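Local atomic coordinates of AvrPib protein (Magnaporthe oryzae, PDB entry 5Z1V), a protein that acts as a MAX-type avirulence effector of the rice blast fungus, a function that depends on a positively charged surface patch and a stabilized hydrophobic core. Residues Ile39-Thr45 and Ile56-Tyr61. Numbering follows the deposited sequence.
Sequences IRGKYFT and ISGSKY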
loop_
_atom_site.group_PDB
_atom_site.type_symbol
_atom_site.label_atom_id
_atom_site.label_comp_id
_atom_site.label_asym_id
_atom_site.label_seq_id
_atom_site.Cartn_x
_atom_site.Cartn_y
_atom_site.Cartn_z
ATOM N N ILE A 39 -6.373 3.609 8.262
ATOM C CA ILE A 39 -5.267 3.202 9.116
ATOM C C ILE A 39 -5.346 4.051 10.366
ATOM O O ILE A 39 -5.242 5.281 10.287
ATOM C CB ILE A 39 -3.904 3.357 8.428
ATOM C CG1 ILE A 39 -3.882 2.696 7.039
ATOM C CG2 ILE A 39 -2.821 2.759 9.321
ATOM C CD1 ILE A 39 -4.159 1.227 7.045
ATOM N N ARG A 40 -5.577 3.390 11.509
ATOM C CA ARG A 40 -5.662 4.034 12.825
ATOM C C ARG A 40 -6.590 5.250 12.808
ATOM O O ARG A 40 -6.329 6.264 13.458
ATOM C CB ARG A 40 -4.270 4.407 13.359
ATOM C CG ARG A 40 -3.245 3.258 13.363
ATOM C CD ARG A 40 -3.667 2.080 14.265
ATOM N NE ARG A 40 -2.665 1.000 14.278
ATOM C CZ ARG A 40 -1.731 0.877 15.212
ATOM N NH1 ARG A 40 -1.678 1.753 16.207
ATOM N NH2 ARG A 40 -0.856 -0.110 15.152
ATOM N N GLY A 41 -7.700 5.141 12.086
ATOM C CA GLY A 41 -8.702 6.186 12.087
ATOM C C GLY A 41 -8.570 7.251 11.017
ATOM O O GLY A 41 -9.369 8.194 11.008
ATOM N N LYS A 42 -7.594 7.152 10.126
ATOM C CA LYS A 42 -7.455 8.105 9.032
ATOM C C LYS A 42 -7.526 7.356 7.707
ATOM O O LYS A 42 -7.084 6.216 7.608
ATOM C CB LYS A 42 -6.124 8.867 9.114
ATOM C CG LYS A 42 -5.963 9.735 10.336
ATOM C CD LYS A 42 -6.678 11.063 10.169
ATOM C CE LYS A 42 -6.762 11.812 11.505
ATOM N NZ LYS A 42 -7.903 11.326 12.341
ATOM N N TYR A 43 -8.060 8.003 6.678
ATOM C CA TYR A 43 -8.133 7.365 5.379
ATOM C C TYR A 43 -6.920 7.707 4.523
ATOM O O TYR A 43 -6.429 8.842 4.526
ATOM C CB TYR A 43 -9.414 7.768 4.651
ATOM C CG TYR A 43 -10.656 7.165 5.260
ATOM C CD1 TYR A 43 -11.057 5.873 4.934
ATOM C CD2 TYR A 43 -11.411 7.878 6.173
ATOM C CE1 TYR A 43 -12.195 5.313 5.499
ATOM C CE2 TYR A 43 -12.552 7.332 6.732
ATOM C CZ TYR A 43 -12.933 6.057 6.396
ATOM O OH TYR A 43 -14.070 5.531 6.969
ATOM N N PHE A 44 -6.465 6.709 3.771
ATOM C CA PHE A 44 -5.307 6.787 2.896
ATOM C C PHE A 44 -5.603 6.073 1.592
ATOM O O PHE A 44 -6.260 5.034 1.586
ATOM C CB PHE A 44 -4.090 6.131 3.539
ATOM C CG PHE A 44 -3.667 6.791 4.795
ATOM C CD1 PHE A 44 -4.185 6.384 6.011
ATOM C CD2 PHE A 44 -2.751 7.829 4.761
ATOM C CE1 PHE A 44 -3.797 6.996 7.183
ATOM C CE2 PHE A 44 -2.350 8.446 5.932
ATOM C CZ PHE A 44 -2.878 8.030 7.148
ATOM N N THR A 45 -5.125 6.622 0.494
ATOM C CA THR A 45 -5.118 5.916 -0.786
ATOM C C THR A 45 -3.752 5.268 -0.960
ATOM O O THR A 45 -2.733 5.947 -0.843
ATOM C CB THR A 45 -5.387 6.859 -1.963
ATOM O OG1 THR A 45 -6.603 7.588 -1.743
ATOM C CG2 THR A 45 -5.511 6.067 -3.258
ATOM N N ILE A 56 1.568 6.136 -1.238
ATOM C CA ILE A 56 0.472 6.349 -0.308
ATOM C C ILE A 56 0.248 7.849 -0.202
ATOM O O ILE A 56 1.182 8.648 -0.328
ATOM C CB ILE A 56 0.739 5.676 1.072
ATOM C CG1 ILE A 56 -0.496 5.720 1.976
ATOM C CG2 ILE A 56 1.959 6.282 1.770
ATOM C CD1 ILE A 56 -0.339 4.849 3.267
ATOM N N SER A 57 -1.013 8.226 -0.054
ATOM C CA SER A 57 -1.376 9.596 0.260
ATOM C C SER A 57 -0.966 9.953 1.688
ATOM O O SER A 57 -0.545 9.109 2.482
ATOM C CB SER A 57 -2.877 9.783 0.079
ATOM O OG SER A 57 -3.599 8.942 0.977
ATOM N N GLY A 58 -1.110 11.236 2.023
ATOM C CA GLY A 58 -0.807 11.697 3.365
ATOM C C GLY A 58 0.681 11.804 3.640
ATOM O O GLY A 58 1.535 11.621 2.768
ATOM N N SER A 59 0.996 12.120 4.896
ATOM C CA SER A 59 2.384 12.272 5.309
ATOM C C SER A 59 2.773 11.431 6.519
ATOM O O SER A 59 3.965 11.374 6.841
ATOM C CB SER A 59 2.692 13.751 5.596
ATOM O OG SER A 59 1.847 14.272 6.605
ATOM N N LYS A 60 1.825 10.762 7.178
ATOM C CA LYS A 60 2.139 9.996 8.383
ATOM C C LYS A 60 2.964 8.758 8.072
ATOM O O LYS A 60 3.762 8.327 8.917
ATOM C CB LYS A 60 0.851 9.556 9.072
ATOM C CG LYS A 60 0.923 9.479 10.584
ATOM C CD LYS A 60 -0.359 8.882 11.155
ATOM C CE LYS A 60 -1.627 9.411 10.476
ATOM N NZ LYS A 60 -1.712 10.877 10.254
ATOM N N TYR A 61 2.754 8.158 6.891
ATOM C CA TYR A 61 3.321 6.864 6.540
ATOM C C TYR A 61 4.034 6.937 5.199
ATOM O O TYR A 61 3.778 7.820 4.380
ATOM C CB TYR A 61 2.234 5.779 6.455
ATOM C CG TYR A 61 1.392 5.679 7.692
ATOM C CD1 TYR A 61 1.975 5.365 8.905
ATOM C CD2 TYR A 61 0.014 5.899 7.648
ATOM C CE1 TYR A 61 1.226 5.282 10.054
ATOM C CE2 TYR A 61 -0.757 5.809 8.803
ATOM C CZ TYR A 61 -0.138 5.491 10.002
ATOM O OH TYR A 61 -0.870 5.394 11.160
HETATM O O HOH W 1 -4.203 10.356 3.163
#
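Phe44 fills the space between strand 42-48 and the loop that follows strand 54-56. Its m rotamer (chi1 -62°) points the ring toward the loop, which runs along the ring's edge, while Tyr61 CD2 lies over one face. The two rings meet obliquely, centroids 5.2 Å apart and planes at 59°, with Phe44 CZ 3.5 Å from Tyr61 CE2. At the ring edge, the aliphatic part of Lys60 brings CE to 3.8 Å from Phe44 CZ, a place that suits a long chain with a charged tip. Gly58 also borders this edge: a CB there would clash with Phe44 CE2, and its positive phi likewise favours glycine. Ile56, extended in a t,t rotamer, reaches Phe44 CB with CG1 at 3.9 Å.

Where strand pairing ends, Ser57 adopts the p rotamer, so that its hydroxyl stands in for a backbone acceptor: Thr45 N donates to Ser57 OG (2.8 Å), while Ser57 N donates to Thr45 O (3.0 Å). A water joins Ser57 OG to Tyr43 O. Both central residues of the type I' turn from Ile39 to Lys42, Arg40 and Gly41, have positive phi; at Gly41 a CB would also press on the carbonyl O of Arg40, so glycine is called for. At the start of the turn, Ile39 CG2 packs 3.7 Å from Tyr61 CE2.

The contact joins the two three-stranded sheets of the MAX-effector β-sandwich: Phe44 pairs through its backbone with Phe37 of strand 33-39, while Tyr61 reaches Ile17 of strand 13-19 and Ile24 of strand 22-29 in the other sheet.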